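Local coordinates for protein alpha-galactosidase (PDB 6LCJ) that probably hydrolyses terminal alpha-galactosidic bonds, as a thermostable hexameric enzyme of glycoside hydrolase family GH36, at residues A103-A108 with A132-Y137; E33-P38 with E119-G124; F46-Q51 with S91-L96; G112-G117 with R125-G130; M4-G9 with E18-A23. One frame throughout, in Å; residues are numbered along the deposited sequence.

Overall arrangement
All five contacts belong to a beta-sandwich of two antiparallel sheets beside the TIM barrel. Interactions 2 and 4 share strand 122-126 in one sheet; interaction 1 and most of interaction 3 lie in the other, Ser91 ending a strand of the first. Interactions 1 and 2, centres about 10 Å apart, pack face to face, with Trp133 CH2 3.3 Å from Gly124 CA. Tyr126 OH of interaction 4 reaches Ala132 O of interaction 1 at 2.6 Å. Interaction 5 bridges the edges of both sheets. Interaction 3 is tied through Glu317 and Arg390 to the barrel, which probably holds the active site, as in GH36 relatives. Interactions 2, 4 and, weakly, 5 (through Arg5) touch a neighbouring subunit.

Interaction 1: A103-A108 with A132-Y137; sequences ALLLGA and AWFLAY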
# COMPACT_ATOMS: atom_id res chain seq x y z
N ALA E 103 32.45 -8.97 -30.44
CA ALA E 103 31.58 -7.96 -29.85
C ALA E 103 30.95 -7.08 -30.93
O ALA E 103 31.61 -6.68 -31.89
CB ALA E 103 32.36 -7.08 -28.87
N LEU E 104 29.66 -6.81 -30.78
CA LEU E 104 28.99 -5.78 -31.56
C LEU E 104 29.00 -4.50 -30.72
O LEU E 104 28.38 -4.45 -29.66
CB LEU E 104 27.56 -6.21 -31.91
CG LEU E 104 26.74 -5.21 -32.72
CD1 LEU E 104 27.24 -5.18 -34.16
CD2 LEU E 104 25.27 -5.57 -32.66
N LEU E 105 29.72 -3.49 -31.19
CA LEU E 105 29.94 -2.26 -30.45
C LEU E 105 29.17 -1.11 -31.07
O LEU E 105 29.21 -0.91 -32.29
CB LEU E 105 31.43 -1.90 -30.40
CG LEU E 105 31.88 -0.67 -29.61
CD1 LEU E 105 33.27 -0.87 -29.02
CD2 LEU E 105 31.83 0.61 -30.46
N LEU E 106 28.48 -0.34 -30.23
CA LEU E 106 27.82 0.90 -30.61
C LEU E 106 28.31 1.99 -29.66
O LEU E 106 28.03 1.94 -28.46
CB LEU E 106 26.30 0.75 -30.53
CG LEU E 106 25.52 2.04 -30.80
CD1 LEU E 106 25.49 2.31 -32.31
CD2 LEU E 106 24.12 1.99 -30.19
N GLY E 107 29.03 2.98 -30.20
CA GLY E 107 29.60 4.03 -29.37
C GLY E 107 29.38 5.44 -29.87
O GLY E 107 29.58 5.73 -31.05
N ALA E 108 28.98 6.34 -28.98
CA ALA E 108 28.76 7.73 -29.37
C ALA E 108 30.07 8.43 -29.72
O ALA E 108 31.10 8.23 -29.07
CB ALA E 108 28.08 8.48 -28.23
N ALA E 132 26.60 11.53 -33.95
CA ALA E 132 27.13 10.41 -34.71
C ALA E 132 27.43 9.24 -33.79
O ALA E 132 27.46 9.36 -32.56
CB ALA E 132 28.39 10.83 -35.47
N TRP E 133 27.71 8.10 -34.42
CA TRP E 133 27.92 6.84 -33.73
C TRP E 133 28.95 6.03 -34.49
O TRP E 133 29.02 6.09 -35.72
CB TRP E 133 26.65 6.00 -33.64
CG TRP E 133 25.52 6.64 -32.93
CD1 TRP E 133 24.57 7.45 -33.48
CD2 TRP E 133 25.20 6.53 -31.54
NE1 TRP E 133 23.69 7.85 -32.51
CE2 TRP E 133 24.05 7.29 -31.31
CE3 TRP E 133 25.79 5.85 -30.46
CZ2 TRP E 133 23.46 7.41 -30.05
CZ3 TRP E 133 25.20 5.97 -29.20
CH2 TRP E 133 24.06 6.74 -29.01
N PHE E 134 29.74 5.27 -33.75
CA PHE E 134 30.61 4.27 -34.33
C PHE E 134 29.95 2.92 -34.11
O PHE E 134 29.49 2.64 -33.00
CB PHE E 134 32.00 4.29 -33.70
CG PHE E 134 32.94 3.29 -34.31
CD1 PHE E 134 33.22 3.33 -35.67
CD2 PHE E 134 33.52 2.30 -33.54
CE1 PHE E 134 34.07 2.41 -36.24
CE2 PHE E 134 34.36 1.37 -34.10
CZ PHE E 134 34.64 1.43 -35.47
N LEU E 135 29.86 2.12 -35.17
CA LEU E 135 29.30 0.78 -35.06
C LEU E 135 30.27 -0.20 -35.69
O LEU E 135 30.74 0.03 -36.81
CB LEU E 135 27.93 0.68 -35.72
CG LEU E 135 27.41 -0.73 -36.00
CD1 LEU E 135 26.94 -1.39 -34.72
CD2 LEU E 135 26.32 -0.72 -37.05
N ALA E 136 30.56 -1.28 -34.99
CA ALA E 136 31.57 -2.22 -35.43
C ALA E 136 31.23 -3.60 -34.90
O ALA E 136 30.53 -3.75 -33.90
CB ALA E 136 32.96 -1.78 -34.95
N TYR E 137 31.71 -4.62 -35.61
CA TYR E 137 31.53 -6.01 -35.22
C TYR E 137 32.83 -6.74 -35.52
O TYR E 137 33.37 -6.61 -36.62
CB TYR E 137 30.37 -6.66 -35.97
CG TYR E 137 30.13 -8.09 -35.56
CD1 TYR E 137 30.13 -8.45 -34.22
CD2 TYR E 137 29.89 -9.07 -36.51
CE1 TYR E 137 29.90 -9.76 -33.84
CE2 TYR E 137 29.65 -10.39 -36.14
CZ TYR E 137 29.66 -10.73 -34.80
OH TYR E 137 29.43 -12.03 -34.42
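Strand 132-137 runs antiparallel to strand 102-108 in one sheet of the beta-sandwich. Ala132 begins it, its N hydrogen-bonded to Asp110 OD2. Trp133, with CG beside its backbone N (chi1 -59°), swings its six-membered ring across the partner strand: CE3 lies 3.8 Å from Leu106 CG and CZ3 3.9 Å from Ala108 CB, while NE1 bonds to Gly31 O. Phe134 turns to the other face. Its N donates to Gly107 O at 2.7 Å, nearly straight at 173°, and its O accepts from Gly107 N; ring atom CD2 meets Leu105 CD2 at 3.9 Å, the two side chains set roughly perpendicular. Leu135 shares the face of Trp133 and meets Leu104 at a slant, CD1 to CD1 3.8 Å. Ala136 is bonded twice to Leu105, its O taking the N-H of Leu105 at 2.8 Å. Tyr137 presents its ring edge, CD1 3.3 Å from Ala103 O, with CB against Leu104 CD1. Every hydrogen bond between the strands is made by the backbone. The side chains meet mainly through carbon, so one apolar face can rest on Val34 and Val36 and the other on helix 140-149.

Interaction 2: E33-P38 with E119-G124; sequences EVRVFP and EDLLLG
The Phe37 ring carries Leu121 CD1 on one face, 3.6 Å above its plane and shifted toward the rim at CE1. The Arg35 guanidinium has Glu33 OE2 at its edge and in plane: NE and NH2 grip this single oxygen side-on, each at 3.1 Å, NH2 meeting the syn lone pair of OE2 and NE coming nearly along the C-O axis. Arg35 is extended from CG to NE, which brings NE alongside Leu123, 3.4 Å from its CD1. The same methyl lies 3.4 Å from Glu33 OE2, so the ion pair passes over the tip of Leu123. An alanine in place of Glu33 would take away this carboxylate and would probably loosen Arg35 as well as Arg125, which is salt-bridged to Glu33 OE1. Beneath these groups the backbones of Val34 with Gly124 and Val36 with Leu122 bond in both directions, Val36 N to Leu122 O at 2.9 Å. In a neighbouring subunit, Asp256 O bonds to Arg35 NH2 and Arg255 pairs with Asp120, which is also bridged to Arg118. This is an antiparallel strand pair of a beta-sandwich, with Val34, Val36 and Leu122 facing the core and the charged face forming part of the hexamer interface.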
# COMPACT_ATOMS: atom_id res chain seq x y z
N GLU E 33 18.41 8.81 -32.03
CA GLU E 33 18.24 7.44 -31.56
C GLU E 33 18.59 6.48 -32.68
O GLU E 33 18.18 6.68 -33.83
CB GLU E 33 16.81 7.18 -31.07
CG GLU E 33 16.73 5.87 -30.33
CD GLU E 33 15.37 5.58 -29.76
OE1 GLU E 33 14.76 6.50 -29.14
OE2 GLU E 33 14.90 4.44 -29.94
N VAL E 34 19.35 5.44 -32.35
CA VAL E 34 19.73 4.42 -33.31
C VAL E 34 19.48 3.06 -32.69
O VAL E 34 19.58 2.88 -31.47
CB VAL E 34 21.20 4.56 -33.78
CG1 VAL E 34 21.42 5.92 -34.46
CG2 VAL E 34 22.17 4.36 -32.63
N ARG E 35 19.12 2.10 -33.53
CA ARG E 35 18.81 0.75 -33.08
C ARG E 35 19.62 -0.22 -33.92
O ARG E 35 19.57 -0.17 -35.14
CB ARG E 35 17.32 0.46 -33.22
CG ARG E 35 16.46 1.41 -32.42
CD ARG E 35 15.13 0.80 -32.05
NE ARG E 35 14.39 1.69 -31.17
CZ ARG E 35 13.11 1.55 -30.85
NH1 ARG E 35 12.41 0.55 -31.37
NH2 ARG E 35 12.54 2.42 -30.03
N VAL E 36 20.38 -1.09 -33.25
CA VAL E 36 21.22 -2.07 -33.91
C VAL E 36 20.81 -3.43 -33.39
O VAL E 36 20.69 -3.62 -32.17
CB VAL E 36 22.72 -1.81 -33.65
CG1 VAL E 36 23.56 -2.90 -34.28
CG2 VAL E 36 23.13 -0.44 -34.18
N PHE E 37 20.57 -4.39 -34.30
CA PHE E 37 20.13 -5.70 -33.86
C PHE E 37 21.23 -6.71 -34.10
O PHE E 37 21.75 -6.79 -35.22
CB PHE E 37 18.85 -6.13 -34.57
CG PHE E 37 17.72 -5.16 -34.42
CD1 PHE E 37 16.78 -5.32 -33.42
CD2 PHE E 37 17.64 -4.05 -35.25
CE1 PHE E 37 15.77 -4.40 -33.26
CE2 PHE E 37 16.63 -3.12 -35.10
CZ PHE E 37 15.69 -3.29 -34.11
N PRO E 38 21.62 -7.47 -33.08
CA PRO E 38 22.67 -8.45 -33.26
C PRO E 38 22.22 -9.55 -34.20
O PRO E 38 21.06 -9.98 -34.18
CB PRO E 38 22.89 -9.00 -31.84
CG PRO E 38 21.62 -8.73 -31.14
CD PRO E 38 21.11 -7.44 -31.70
N GLU E 119 19.02 -8.48 -24.98
CA GLU E 119 19.53 -9.66 -25.66
C GLU E 119 19.48 -9.49 -27.18
O GLU E 119 20.29 -10.07 -27.91
CB GLU E 119 18.74 -10.91 -25.24
CG GLU E 119 19.05 -12.19 -26.05
CD GLU E 119 17.99 -12.51 -27.14
OE1 GLU E 119 18.37 -13.11 -28.17
OE2 GLU E 119 16.80 -12.16 -26.95
N ASP E 120 18.53 -8.69 -27.67
CA ASP E 120 18.24 -8.61 -29.09
C ASP E 120 18.48 -7.21 -29.65
O ASP E 120 18.18 -6.97 -30.83
CB ASP E 120 16.80 -9.05 -29.35
CG ASP E 120 15.77 -8.22 -28.60
OD1 ASP E 120 16.17 -7.49 -27.66
OD2 ASP E 120 14.57 -8.27 -28.94
N LEU E 121 19.02 -6.29 -28.86
CA LEU E 121 19.06 -4.92 -29.32
C LEU E 121 20.11 -4.12 -28.55
O LEU E 121 20.21 -4.24 -27.33
CB LEU E 121 17.68 -4.27 -29.17
CG LEU E 121 17.62 -2.78 -29.49
CD1 LEU E 121 17.82 -2.60 -30.99
CD2 LEU E 121 16.32 -2.19 -29.01
N LEU E 122 20.89 -3.34 -29.30
CA LEU E 122 21.61 -2.18 -28.78
C LEU E 122 20.85 -0.94 -29.21
O LEU E 122 20.60 -0.76 -30.40
CB LEU E 122 23.04 -2.11 -29.31
CG LEU E 122 24.15 -2.90 -28.63
CD1 LEU E 122 25.44 -2.84 -29.44
CD2 LEU E 122 24.37 -2.40 -27.21
N LEU E 123 20.49 -0.09 -28.25
CA LEU E 123 19.78 1.15 -28.55
C LEU E 123 20.59 2.33 -28.02
O LEU E 123 20.82 2.44 -26.81
CB LEU E 123 18.37 1.12 -27.95
CG LEU E 123 17.41 2.24 -28.36
CD1 LEU E 123 15.97 1.80 -28.17
CD2 LEU E 123 17.67 3.48 -27.54
N GLY E 124 20.99 3.22 -28.92
CA GLY E 124 21.70 4.43 -28.55
C GLY E 124 20.78 5.63 -28.60
O GLY E 124 20.03 5.81 -29.56

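Interaction 3: F46-Q51 with S91-L96; sequences FRHGWQ and SGVGAL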
# COMPACT_ATOMS: atom_id res chain seq x y z
N PHE E 46 28.00 -5.06 -22.63
CA PHE E 46 29.04 -4.24 -22.03
C PHE E 46 28.40 -3.01 -21.39
O PHE E 46 27.88 -2.12 -22.09
CB PHE E 46 30.10 -3.84 -23.05
CG PHE E 46 31.16 -2.95 -22.46
CD1 PHE E 46 32.00 -3.43 -21.48
CD2 PHE E 46 31.29 -1.63 -22.87
CE1 PHE E 46 32.97 -2.61 -20.91
CE2 PHE E 46 32.26 -0.81 -22.32
CZ PHE E 46 33.11 -1.31 -21.34
N ARG E 47 28.46 -2.95 -20.08
CA ARG E 47 27.81 -1.91 -19.30
C ARG E 47 28.89 -0.90 -18.93
O ARG E 47 29.68 -1.13 -18.02
CB ARG E 47 27.14 -2.53 -18.08
CG ARG E 47 26.17 -1.60 -17.37
CD ARG E 47 26.86 -0.81 -16.27
NE ARG E 47 25.90 0.06 -15.60
CZ ARG E 47 26.23 1.01 -14.74
NH1 ARG E 47 27.50 1.22 -14.44
NH2 ARG E 47 25.29 1.76 -14.17
N HIS E 48 28.93 0.22 -19.66
CA HIS E 48 29.90 1.28 -19.39
C HIS E 48 29.30 2.35 -18.47
O HIS E 48 28.42 3.12 -18.88
CB HIS E 48 30.41 1.91 -20.67
CG HIS E 48 31.53 2.85 -20.41
ND1 HIS E 48 31.43 4.21 -20.60
CD2 HIS E 48 32.76 2.64 -19.87
CE1 HIS E 48 32.56 4.79 -20.22
NE2 HIS E 48 33.38 3.86 -19.78
N GLY E 49 29.81 2.44 -17.25
CA GLY E 49 29.36 3.46 -16.32
C GLY E 49 29.80 4.86 -16.71
O GLY E 49 30.69 5.08 -17.54
N TRP E 50 29.17 5.84 -16.06
CA TRP E 50 29.28 7.23 -16.48
C TRP E 50 30.64 7.84 -16.15
O TRP E 50 31.24 8.52 -16.99
CB TRP E 50 28.19 8.06 -15.82
CG TRP E 50 28.13 9.48 -16.29
CD1 TRP E 50 28.27 9.94 -17.57
CD2 TRP E 50 27.89 10.62 -15.47
NE1 TRP E 50 28.14 11.30 -17.59
CE2 TRP E 50 27.89 11.75 -16.32
CE3 TRP E 50 27.66 10.81 -14.10
CZ2 TRP E 50 27.68 13.04 -15.85
CZ3 TRP E 50 27.44 12.09 -13.62
CH2 TRP E 50 27.45 13.19 -14.50
N GLN E 51 31.11 7.66 -14.92
CA GLN E 51 32.28 8.38 -14.44
C GLN E 51 33.33 7.40 -13.90
O GLN E 51 33.16 6.18 -13.92
CB GLN E 51 31.86 9.43 -13.38
CG GLN E 51 30.98 8.91 -12.27
CD GLN E 51 31.51 9.25 -10.89
OE1 GLN E 51 32.71 9.17 -10.64
NE2 GLN E 51 30.61 9.63 -9.97
N SER E 91 26.72 4.35 -20.41
CA SER E 91 27.05 5.69 -20.85
C SER E 91 27.94 5.66 -22.09
O SER E 91 29.00 5.02 -22.09
CB SER E 91 27.75 6.48 -19.75
OG SER E 91 28.42 7.60 -20.33
N GLY E 92 27.52 6.37 -23.13
CA GLY E 92 28.36 6.65 -24.28
C GLY E 92 28.57 5.48 -25.22
O GLY E 92 28.43 5.65 -26.44
N VAL E 93 28.90 4.30 -24.69
CA VAL E 93 29.19 3.14 -25.53
C VAL E 93 28.58 1.88 -24.90
O VAL E 93 28.48 1.76 -23.67
CB VAL E 93 30.71 2.96 -25.76
CG1 VAL E 93 31.44 2.90 -24.43
CG2 VAL E 93 31.01 1.69 -26.61
N GLY E 94 28.18 0.95 -25.76
CA GLY E 94 27.72 -0.35 -25.31
C GLY E 94 28.17 -1.40 -26.30
O GLY E 94 28.65 -1.09 -27.40
N ALA E 95 28.03 -2.66 -25.89
CA ALA E 95 28.40 -3.74 -26.79
C ALA E 95 27.66 -5.00 -26.38
O ALA E 95 27.35 -5.20 -25.21
CB ALA E 95 29.91 -3.98 -26.81
N LEU E 96 27.39 -5.83 -27.38
CA LEU E 96 26.80 -7.15 -27.19
C LEU E 96 27.82 -8.20 -27.61
O LEU E 96 28.62 -7.99 -28.53
CB LEU E 96 25.50 -7.30 -27.99
CG LEU E 96 24.31 -6.45 -27.50
CD1 LEU E 96 23.11 -6.57 -28.43
CD2 LEU E 96 23.93 -6.82 -26.07
O HOH W 1 27.10 0.45 -21.86
O HOH W 2 31.39 8.25 -20.00
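In the beta-sandwich, strand 44-48 runs antiparallel to strand 93-97 and bonds to it through Phe46, while His48 reaches Ser91 at the end of strand 89-91. His48 carries the contact. Its CB lies 3.6 Å from Val93 O, and its CG rests 4.0 Å from Val93 CG1, the two side chains meeting at a slant. Chi1 of -172° places CG there, and chi2 of -113° turns ND1 to Ser91, where it donates to Ser91 O at 3.0 Å, close to both the ring plane and the carbonyl plane. Ser91 O takes a second bond from Val93 N. At the tip, His48 NE2 is hydrogen-bonded to Arg390 NE, so both ring nitrogens are engaged. The backbone of His48 holds the same residue again: Ser91 N donates to its O at 2.6 Å and 174°. Farther along, Phe46 N bonds to Ala95 O at 2.7 Å, and beside it a water links the strands, donating to Phe46 O and Val93 O while accepting from His48 N. Trp50 NE1 reaches Glu317 OE2 of helix 317-331, and its CD1 turns the ring edge to Ser91 OG, 3.6 Å away. A second water donates to Trp50 O at 3.0 Å and hydrogen-bonds Ser91 OG at 3.1 Å.

Interaction 4: G112-G117 with R125-G130; sequences GARVLG and RYAGKG
The strands 113-117 and 122-126 form a beta hairpin, and this contact lies at its open end, away from the turn. Tyr126 has CG beside its own backbone N (chi1 -86°), which stands the ring over Ala113. Ala113 CB packs on one face as a CH-pi contact, 3.9 Å from the ring centroid, while Gly130 C lies over the opposite face. The ring is thus sandwiched, and its hydroxyl is fixed by hydrogen bonds to Ala132 O and Asp110 N. A leucine in place of Tyr126 would lose both of these bonds and would probably loosen the packing between Ala113 and the loop at Gly130. On the other sheet face, Arg114 also starts beside its backbone N but stays extended from CG to NE; only then does chi4, 103°, turn the guanidinium across the chain. There NE and NH2 make salt bridges to Asp79 and Glu315, and NH1 lies 4.1 Å from Ala127 CB. NH1 also donates, at 3.1 Å, to a water that in turn donates to Arg125 O at 2.9 Å. Arg125 has CG anti to its backbone N and kinks at chi3, which leads its guanidinium away from strand 113-117. Its backbone pairs twice with Arg114: Arg125 N donates to Arg114 O at 2.9 Å, whereas Arg114 N reaches Arg125 O at 3.0 Å from above the carbonyl plane. Gly112, at a positive phi of 85°, closes the pair: its O accepts from Ala127 N at 2.7 Å, nearly along the C=O axis.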
# COMPACT_ATOMS: atom_id res chain seq x y z
N GLY E 112 26.80 13.31 -24.47
CA GLY E 112 25.45 13.23 -23.95
C GLY E 112 24.64 12.03 -24.37
O GLY E 112 23.42 12.11 -24.41
N ALA E 113 25.30 10.91 -24.68
CA ALA E 113 24.62 9.71 -25.16
C ALA E 113 24.59 8.61 -24.10
O ALA E 113 25.48 8.51 -23.24
CB ALA E 113 25.28 9.19 -26.43
N ARG E 114 23.55 7.78 -24.17
CA ARG E 114 23.44 6.56 -23.39
C ARG E 114 23.12 5.41 -24.34
O ARG E 114 22.64 5.62 -25.45
CB ARG E 114 22.37 6.68 -22.32
CG ARG E 114 22.63 7.77 -21.30
CD ARG E 114 21.49 7.76 -20.33
NE ARG E 114 21.55 8.78 -19.30
CZ ARG E 114 20.82 9.90 -19.31
NH1 ARG E 114 20.01 10.17 -20.33
NH2 ARG E 114 20.92 10.75 -18.31
N VAL E 115 23.41 4.19 -23.91
CA VAL E 115 23.21 3.01 -24.75
C VAL E 115 22.52 1.93 -23.95
O VAL E 115 23.00 1.53 -22.88
CB VAL E 115 24.53 2.48 -25.35
CG1 VAL E 115 24.27 1.19 -26.10
CG2 VAL E 115 25.14 3.53 -26.27
N LEU E 116 21.38 1.45 -24.47
CA LEU E 116 20.59 0.41 -23.84
C LEU E 116 20.92 -0.93 -24.47
O LEU E 116 21.01 -1.05 -25.70
CB LEU E 116 19.10 0.72 -23.98
CG LEU E 116 18.05 -0.34 -23.65
CD1 LEU E 116 17.94 -0.58 -22.17
CD2 LEU E 116 16.71 0.14 -24.18
N GLY E 117 21.16 -1.93 -23.64
CA GLY E 117 21.49 -3.24 -24.14
C GLY E 117 20.45 -4.26 -23.72
O GLY E 117 20.17 -4.40 -22.53
N ARG E 125 20.84 6.45 -27.55
CA ARG E 125 19.95 7.59 -27.42
C ARG E 125 20.73 8.79 -26.90
O ARG E 125 21.25 8.76 -25.78
CB ARG E 125 18.78 7.27 -26.48
CG ARG E 125 17.76 8.40 -26.38
CD ARG E 125 16.58 8.01 -25.53
NE ARG E 125 15.83 6.93 -26.15
CZ ARG E 125 14.99 6.14 -25.49
NH1 ARG E 125 14.80 6.33 -24.18
NH2 ARG E 125 14.35 5.18 -26.13
N TYR E 126 20.81 9.84 -27.71
CA TYR E 126 21.38 11.10 -27.27
C TYR E 126 20.36 11.84 -26.40
O TYR E 126 19.17 11.86 -26.70
CB TYR E 126 21.77 11.96 -28.47
CG TYR E 126 23.17 11.68 -29.01
CD1 TYR E 126 24.30 12.19 -28.38
CD2 TYR E 126 23.35 10.92 -30.15
CE1 TYR E 126 25.59 11.93 -28.87
CE2 TYR E 126 24.62 10.65 -30.65
CZ TYR E 126 25.73 11.16 -30.01
OH TYR E 126 26.97 10.89 -30.52
N ALA E 127 20.84 12.41 -25.30
CA ALA E 127 19.94 13.10 -24.38
C ALA E 127 19.54 14.48 -24.90
O ALA E 127 18.35 14.82 -24.95
CB ALA E 127 20.58 13.21 -22.99
N GLY E 128 20.52 15.28 -25.29
CA GLY E 128 20.23 16.56 -25.92
C GLY E 128 20.15 16.47 -27.43
O GLY E 128 19.36 15.69 -27.98
N LYS E 129 20.96 17.26 -28.12
CA LYS E 129 20.93 17.22 -29.57
C LYS E 129 21.61 15.96 -30.08
O LYS E 129 22.53 15.42 -29.44
CB LYS E 129 21.60 18.47 -30.16
CG LYS E 129 22.88 18.90 -29.46
CD LYS E 129 23.78 19.72 -30.39
CE LYS E 129 25.26 19.51 -30.05
NZ LYS E 129 26.19 20.12 -31.04
N GLY E 130 21.15 15.49 -31.25
CA GLY E 130 21.62 14.26 -31.89
C GLY E 130 23.11 14.16 -32.09
O GLY E 130 23.88 14.96 -31.55
O HOH W 3 19.91 9.42 -23.35

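Interaction 5: M4-G9 with E18-A23; sequences MRLNLG and EGLEEA
Leu20 receives two side chains from strand 2-7. Its CB lies 4.0 Å from Met4 SD, and its CD1 touches Leu6 CD2 at 3.9 Å, Leu6 and Leu20 meeting at a slant. Met4 and Leu20 run alongside each other in opposite senses, so the thioether reaches beyond Leu20 and its terminal methyl CE comes to 3.8 Å from Gly19 CA and 4.0 Å from Glu18 C. Torsions set these approaches: Met4 starts with CG beside its backbone N (chi1 -77°) and runs extended to CE, Leu6 has CG tucked between N and C of its own backbone (chi1 69°), and Leu20 has CG anti to the backbone N. Contact is by apolar van der Waals packing alone, since the strand axes stay 9.5 Å apart. One shell out, Leu15 of strand 12-17 supports both Met4 and Leu6, while Val27 and Leu29 of strand 26-30 back Leu6 and Leu20 respectively. Glu18 and Gly19 both face Trp30, a classic beta bulge at the point where the chain passes from strand 12-17 to strand 19-23. With the strand directions only 17° apart, this is face-to-face packing in a beta-sandwich: the outermost strand of one sheet lies on the outermost strand of the other and closes the core at its partly exposed border.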
# COMPACT_ATOMS: atom_id res chain seq x y z
N MET E 4 17.94 0.00 -42.23
CA MET E 4 19.15 -0.22 -43.02
C MET E 4 19.65 -1.63 -42.81
O MET E 4 19.29 -2.33 -41.85
CB MET E 4 20.26 0.78 -42.67
CG MET E 4 20.09 2.17 -43.25
SD MET E 4 20.93 3.43 -42.25
CE MET E 4 20.43 4.94 -43.08
N ARG E 5 20.53 -2.04 -43.71
CA ARG E 5 21.01 -3.41 -43.75
C ARG E 5 22.45 -3.34 -44.21
O ARG E 5 22.75 -2.63 -45.18
CB ARG E 5 20.15 -4.24 -44.71
CG ARG E 5 20.47 -5.71 -44.81
CD ARG E 5 19.77 -6.26 -46.06
NE ARG E 5 19.57 -7.71 -46.02
CZ ARG E 5 18.43 -8.31 -46.37
NH1 ARG E 5 17.38 -7.59 -46.76
NH2 ARG E 5 18.34 -9.64 -46.31
N LEU E 6 23.35 -4.02 -43.52
CA LEU E 6 24.72 -4.01 -43.99
C LEU E 6 25.44 -5.26 -43.51
O LEU E 6 24.98 -5.98 -42.62
CB LEU E 6 25.49 -2.77 -43.54
CG LEU E 6 25.79 -2.67 -42.05
CD1 LEU E 6 27.13 -2.01 -41.83
CD2 LEU E 6 24.75 -1.83 -41.47
N ASN E 7 26.59 -5.50 -44.13
CA ASN E 7 27.50 -6.56 -43.72
C ASN E 7 28.66 -5.92 -42.96
O ASN E 7 29.26 -4.95 -43.43
CB ASN E 7 28.01 -7.33 -44.93
CG ASN E 7 29.28 -8.08 -44.65
OD1 ASN E 7 30.31 -7.85 -45.29
ND2 ASN E 7 29.23 -8.99 -43.67
N LEU E 8 28.96 -6.45 -41.77
CA LEU E 8 29.83 -5.72 -40.85
C LEU E 8 31.04 -6.54 -40.41
O LEU E 8 32.17 -6.07 -40.58
CB LEU E 8 29.03 -5.25 -39.63
CG LEU E 8 29.63 -4.03 -38.94
CD1 LEU E 8 30.07 -2.95 -39.94
CD2 LEU E 8 28.65 -3.47 -37.93
N GLY E 9 30.85 -7.72 -39.84
CA GLY E 9 32.02 -8.49 -39.45
C GLY E 9 32.00 -9.86 -40.09
O GLY E 9 32.22 -10.88 -39.43
N GLU E 18 19.38 7.29 -39.12
CA GLU E 18 19.04 8.29 -40.12
C GLU E 18 20.08 8.41 -41.21
O GLU E 18 19.76 8.89 -42.30
CB GLU E 18 18.84 9.65 -39.47
CG GLU E 18 17.84 9.63 -38.34
CD GLU E 18 17.59 11.01 -37.78
OE1 GLU E 18 17.27 11.09 -36.57
OE2 GLU E 18 17.72 12.00 -38.54
N GLY E 19 21.32 8.00 -40.96
CA GLY E 19 22.34 8.03 -41.99
C GLY E 19 23.41 7.00 -41.70
O GLY E 19 23.48 6.44 -40.60
N LEU E 20 24.23 6.74 -42.71
CA LEU E 20 25.29 5.76 -42.58
C LEU E 20 26.41 6.12 -43.55
O LEU E 20 26.15 6.53 -44.69
CB LEU E 20 24.77 4.34 -42.84
CG LEU E 20 25.78 3.19 -42.78
CD1 LEU E 20 25.08 1.91 -42.35
CD2 LEU E 20 26.49 2.96 -44.11
N GLU E 21 27.64 5.95 -43.09
CA GLU E 21 28.83 6.21 -43.87
C GLU E 21 29.90 5.24 -43.39
O GLU E 21 29.87 4.81 -42.24
CB GLU E 21 29.24 7.69 -43.72
CG GLU E 21 30.71 8.00 -43.79
CD GLU E 21 31.04 9.35 -43.16
OE1 GLU E 21 30.12 9.94 -42.54
OE2 GLU E 21 32.19 9.82 -43.28
N GLU E 22 30.80 4.83 -44.28
CA GLU E 22 31.80 3.90 -43.79
C GLU E 22 32.85 4.66 -42.98
O GLU E 22 32.84 5.89 -42.88
CB GLU E 22 32.43 3.10 -44.93
CG GLU E 22 31.43 2.63 -46.01
CD GLU E 22 30.82 1.24 -45.74
OE1 GLU E 22 31.54 0.33 -45.27
OE2 GLU E 22 29.60 1.08 -46.00
N ALA E 23 33.76 3.89 -42.36
CA ALA E 23 34.65 4.44 -41.34
C ALA E 23 35.64 3.37 -40.95
O ALA E 23 35.31 2.18 -41.02
CB ALA E 23 33.86 4.92 -40.12